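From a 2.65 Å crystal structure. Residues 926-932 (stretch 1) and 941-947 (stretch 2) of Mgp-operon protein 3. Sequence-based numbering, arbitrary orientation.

Stretch 1 (926-932) QDDLTGI
Stretch 2 (941-947) AVITKDQ

A beta bulge interrupts this otherwise regular antiparallel pairing: between Leu929 and Gly931 the register slips by one residue, so that Thr930 and Gly931 together lie opposite Ile943. The strands, 928-932 and 941-945, run at 147° between their N-to-C directions, and their axes approach to 4.3 Å. Before the bulge Asp928 CA lies 5.0 Å from Lys945 CA, and Leu929 CA 4.6 Å from Thr944 CA. Beyond it Gly931 CA lies 5.3 Å from Ile943 CA, and Ile932 CA 4.5 Å from Val942 CA.

The strand residues other than Thr930 and Gly931 are extended, with phi from -80° to -136° and psi from 105° to 153°. Thr930 turns to phi/psi -85/-37 and Gly931 to 155/178, a conformation readily accessible to glycine, which lacks a CB; Ile932 is extended again at -124/128. Four backbone hydrogen bonds fix the ladder. Asp928 N donates to Lys945 O at 3.2 Å, and Lys945 N returns a shorter bond to Asp928 O at 2.7 Å. Across the bulge the exchange is split between two residues: Thr930 N donates to Ile943 O (2.8 Å), whereas Ile943 N donates to Gly931 O (2.9 Å). CA-H...O contacts supplement them, from Thr944 CA to Asp928 O at 3.3 Å and from Ile932 CA to Ala941 O at 3.2 Å.

Leu929, Ile932, Val942 and Thr944 share one face of the sheet. Here Val942 (chi1 t) meets both aliphatic neighbours: its CG1 lies 3.6 Å from Leu929 CD1, and its CG2 lies 3.9 Å from Ile932 CG1. Leu929 is t, p and Ile932 m, t. Branched apolar side chains suit this place because their methyl groups pack closely without needing polar partners. Thr944 (chi1 -99°, between wells) is beta-branched, which favours an extended backbone, and its methyl offers an apolar surface to Asp927.

The other face carries Asp928, Lys945 and Ile943. The side chains of Asp928 (chi1 m) and Lys945 (m, t, m, t) come closest through their CB atoms, 4.3 Å apart. Thr930, chi1 m, has its CA-to-CB bond directed toward the opposite strand; its CB is 3.7 Å from Ile943 CB, and its OG1 is 3.3 Å from Lys945 CG. Ile943 has chi1 at -29°, between wells, and chi2 m.

At the open end, Asp927 (chi1 m) also points toward stretch 2, placing its CG 3.5 Å from Thr944 CG2. Its OD1 comes within 3.8 Å of Asp946 OD2 (Asp946 chi1 t), a juxtaposition of like charges that offers no electrostatic attraction. The two stretches together bury 569 Å².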

ATOM      1  N   GLN A 926      10.636  17.982 -22.232  1.00 92.01           N
ATOM      2  CA  GLN A 926      11.981  18.474 -22.478  1.00 92.09           C
ATOM      3  C   GLN A 926      12.622  19.205 -21.298  1.00 95.84           C
ATOM      4  O   GLN A 926      13.797  19.571 -21.395  1.00 96.69           O
ATOM      5  CB  GLN A 926      11.994  19.364 -23.744  1.00 93.74           C
ATOM      6  CG  GLN A 926      12.214  18.603 -25.059  1.00114.72           C
ATOM      7  CD  GLN A 926      11.062  17.700 -25.452  1.00139.87           C
ATOM      8  OE1 GLN A 926      11.147  16.468 -25.367  1.00134.02           O
ATOM      9  NE2 GLN A 926       9.955  18.291 -25.889  1.00135.96           N
ATOM     10  N   ASP A 927      11.900  19.418 -20.186  1.00 90.40           N
ATOM     11  CA  ASP A 927      12.519  20.201 -19.120  1.00 89.56           C
ATOM     12  C   ASP A 927      12.390  19.653 -17.707  1.00 91.68           C
ATOM     13  O   ASP A 927      11.483  18.878 -17.424  1.00 92.49           O
ATOM     14  CB  ASP A 927      11.974  21.635 -19.163  1.00 91.35           C
ATOM     15  CG  ASP A 927      12.557  22.507 -20.257  1.00 97.71           C
ATOM     16  OD1 ASP A 927      13.791  22.444 -20.480  1.00 96.48           O
ATOM     17  OD2 ASP A 927      11.789  23.282 -20.863  1.00105.43           O
ATOM     18  N   ASP A 928      13.291  20.091 -16.811  1.00 85.50           N
ATOM     19  CA  ASP A 928      13.275  19.695 -15.404  1.00 84.35           C
ATOM     20  C   ASP A 928      12.537  20.735 -14.589  1.00 83.32           C
ATOM     21  O   ASP A 928      12.908  21.899 -14.597  1.00 82.06           O
ATOM     22  CB  ASP A 928      14.692  19.450 -14.873  1.00 86.96           C
ATOM     23  CG  ASP A 928      15.341  18.233 -15.497  1.00105.72           C
ATOM     24  OD1 ASP A 928      14.794  17.108 -15.326  1.00108.28           O
ATOM     25  OD2 ASP A 928      16.392  18.398 -16.160  1.00113.04           O
ATOM     26  N   LEU A 929      11.470  20.316 -13.915  1.00 77.44           N
ATOM     27  CA  LEU A 929      10.613  21.199 -13.145  1.00 76.40           C
ATOM     28  C   LEU A 929      11.143  21.582 -11.751  1.00 81.46           C
ATOM     29  O   LEU A 929      11.458  20.705 -10.940  1.00 80.93           O
ATOM     30  CB  LEU A 929       9.228  20.557 -13.047  1.00 75.85           C
ATOM     31  CG  LEU A 929       8.182  21.301 -12.246  1.00 79.56           C
ATOM     32  CD1 LEU A 929       7.487  22.355 -13.082  1.00 78.74           C
ATOM     33  CD2 LEU A 929       7.192  20.341 -11.693  1.00 81.56           C
ATOM     34  N   THR A 930      11.189  22.905 -11.468  1.00 78.36           N
ATOM     35  CA  THR A 930      11.567  23.459 -10.158  1.00 77.81           C
ATOM     36  C   THR A 930      10.305  23.478  -9.270  1.00 81.17           C
ATOM     37  O   THR A 930      10.375  23.219  -8.062  1.00 81.47           O
ATOM     38  CB  THR A 930      12.176  24.856 -10.327  1.00 81.00           C
ATOM     39  OG1 THR A 930      13.289  24.771 -11.208  1.00 82.15           O
ATOM     40  CG2 THR A 930      12.608  25.482  -9.017  1.00 76.10           C
ATOM     41  N   GLY A 931       9.174  23.771  -9.899  1.00 76.48           N
ATOM     42  CA  GLY A 931       7.873  23.823  -9.255  1.00 75.77           C
ATOM     43  C   GLY A 931       6.895  24.713  -9.987  1.00 78.23           C
ATOM     44  O   GLY A 931       7.226  25.323 -11.005  1.00 75.77           O
ATOM     45  N   ILE A 932       5.673  24.771  -9.459  1.00 76.07           N
ATOM     46  CA  ILE A 932       4.571  25.573  -9.989  1.00 76.15           C
ATOM     47  C   ILE A 932       4.035  26.514  -8.900  1.00 82.25           C
ATOM     48  O   ILE A 932       3.714  26.070  -7.794  1.00 82.71           O
ATOM     49  CB  ILE A 932       3.457  24.672 -10.620  1.00 79.01           C
ATOM     50  CG1 ILE A 932       4.035  23.779 -11.739  1.00 78.78           C
ATOM     51  CG2 ILE A 932       2.272  25.515 -11.148  1.00 79.98           C
ATOM     52  CD1 ILE A 932       3.365  22.532 -11.945  1.00 80.61           C
ATOM     53  N   ALA A 941       2.466  30.041 -12.612  1.00 78.02           N
ATOM     54  CA  ALA A 941       3.824  30.079 -13.151  1.00 77.33           C
ATOM     55  C   ALA A 941       4.498  28.725 -12.990  1.00 81.41           C
ATOM     56  O   ALA A 941       4.375  28.090 -11.943  1.00 80.40           O
ATOM     57  CB  ALA A 941       4.637  31.149 -12.455  1.00 77.74           C
ATOM     58  N   VAL A 942       5.184  28.274 -14.045  1.00 78.24           N
ATOM     59  CA  VAL A 942       5.862  26.979 -14.095  1.00 77.37           C
ATOM     60  C   VAL A 942       7.380  27.212 -14.243  1.00 80.23           C
ATOM     61  O   VAL A 942       7.851  27.630 -15.307  1.00 79.12           O
ATOM     62  CB  VAL A 942       5.228  26.087 -15.202  1.00 80.91           C
ATOM     63  CG1 VAL A 942       5.917  24.734 -15.314  1.00 80.41           C
ATOM     64  CG2 VAL A 942       3.736  25.905 -14.959  1.00 80.72           C
ATOM     65  N   ILE A 943       8.120  26.995 -13.137  1.00 77.28           N
ATOM     66  CA  ILE A 943       9.576  27.174 -13.050  1.00 77.51           C
ATOM     67  C   ILE A 943      10.284  25.919 -13.571  1.00 84.95           C
ATOM     68  O   ILE A 943       9.948  24.798 -13.183  1.00 83.30           O
ATOM     69  CB  ILE A 943      10.101  27.602 -11.645  1.00 79.72           C
ATOM     70  CG1 ILE A 943       9.071  28.436 -10.799  1.00 79.67           C
ATOM     71  CG2 ILE A 943      11.443  28.305 -11.756  1.00 78.98           C
ATOM     72  CD1 ILE A 943       8.482  29.762 -11.339  1.00 82.74           C
ATOM     73  N   THR A 944      11.288  26.131 -14.426  1.00 86.02           N
ATOM     74  CA  THR A 944      12.014  25.084 -15.124  1.00 87.68           C
ATOM     75  C   THR A 944      13.543  25.306 -15.114  1.00 97.22           C
ATOM     76  O   THR A 944      14.017  26.439 -15.101  1.00 96.68           O
ATOM     77  CB  THR A 944      11.384  24.974 -16.535  1.00 92.80           C
ATOM     78  OG1 THR A 944      10.462  23.884 -16.546  1.00 91.82           O
ATOM     79  CG2 THR A 944      12.395  24.863 -17.671  1.00 88.66           C
ATOM     80  N   LYS A 945      14.287  24.192 -15.135  1.00 98.79           N
ATOM     81  CA  LYS A 945      15.742  24.098 -15.188  1.00100.99           C
ATOM     82  C   LYS A 945      16.147  23.340 -16.461  1.00111.80           C
ATOM     83  O   LYS A 945      15.401  22.488 -16.955  1.00111.19           O
ATOM     84  CB  LYS A 945      16.276  23.323 -13.975  1.00103.30           C
ATOM     85  CG  LYS A 945      16.182  24.052 -12.643  1.00115.77           C
ATOM     86  CD  LYS A 945      16.621  23.163 -11.466  1.00123.56           C
ATOM     87  CE  LYS A 945      15.541  22.236 -10.944  1.00128.62           C
ATOM     88  NZ  LYS A 945      15.975  21.535  -9.708  1.00135.44           N
ATOM     89  N   ASP A 946      17.356  23.631 -16.954  1.00113.60           N
ATOM     90  CA  ASP A 946      17.989  23.024 -18.129  1.00115.85           C
ATOM     91  C   ASP A 946      19.496  23.242 -17.928  1.00124.76           C
ATOM     92  O   ASP A 946      20.304  22.322 -18.078  1.00124.39           O
ATOM     93  CB  ASP A 946      17.484  23.726 -19.413  1.00118.11           C
ATOM     94  CG  ASP A 946      18.105  23.256 -20.714  1.00130.96           C
ATOM     95  OD1 ASP A 946      19.197  23.762 -21.069  1.00131.60           O
ATOM     96  OD2 ASP A 946      17.486  22.409 -21.397  1.00137.97           O
ATOM     97  N   GLN A 947      19.831  24.485 -17.541  1.00125.19           N
ATOM     98  CA  GLN A 947      21.126  25.097 -17.236  1.00126.52           C
ATOM     99  C   GLN A 947      20.801  26.562 -16.828  1.00133.33           C
ATOM    100  O   GLN A 947      21.696  27.312 -16.428  1.00133.38           O
ATOM    101  CB  GLN A 947      22.107  24.984 -18.450  1.00127.81           C
ATOM    102  CG  GLN A 947      22.575  26.283 -19.129  1.00138.58           C
ATOM    103  CD  GLN A 947      21.617  26.816 -20.169  1.00156.92           C
ATOM    104  OE1 GLN A 947      20.402  26.923 -19.959  1.00153.51           O
ATOM    105  NE2 GLN A 947      22.159  27.193 -21.316  1.00146.56           N
TER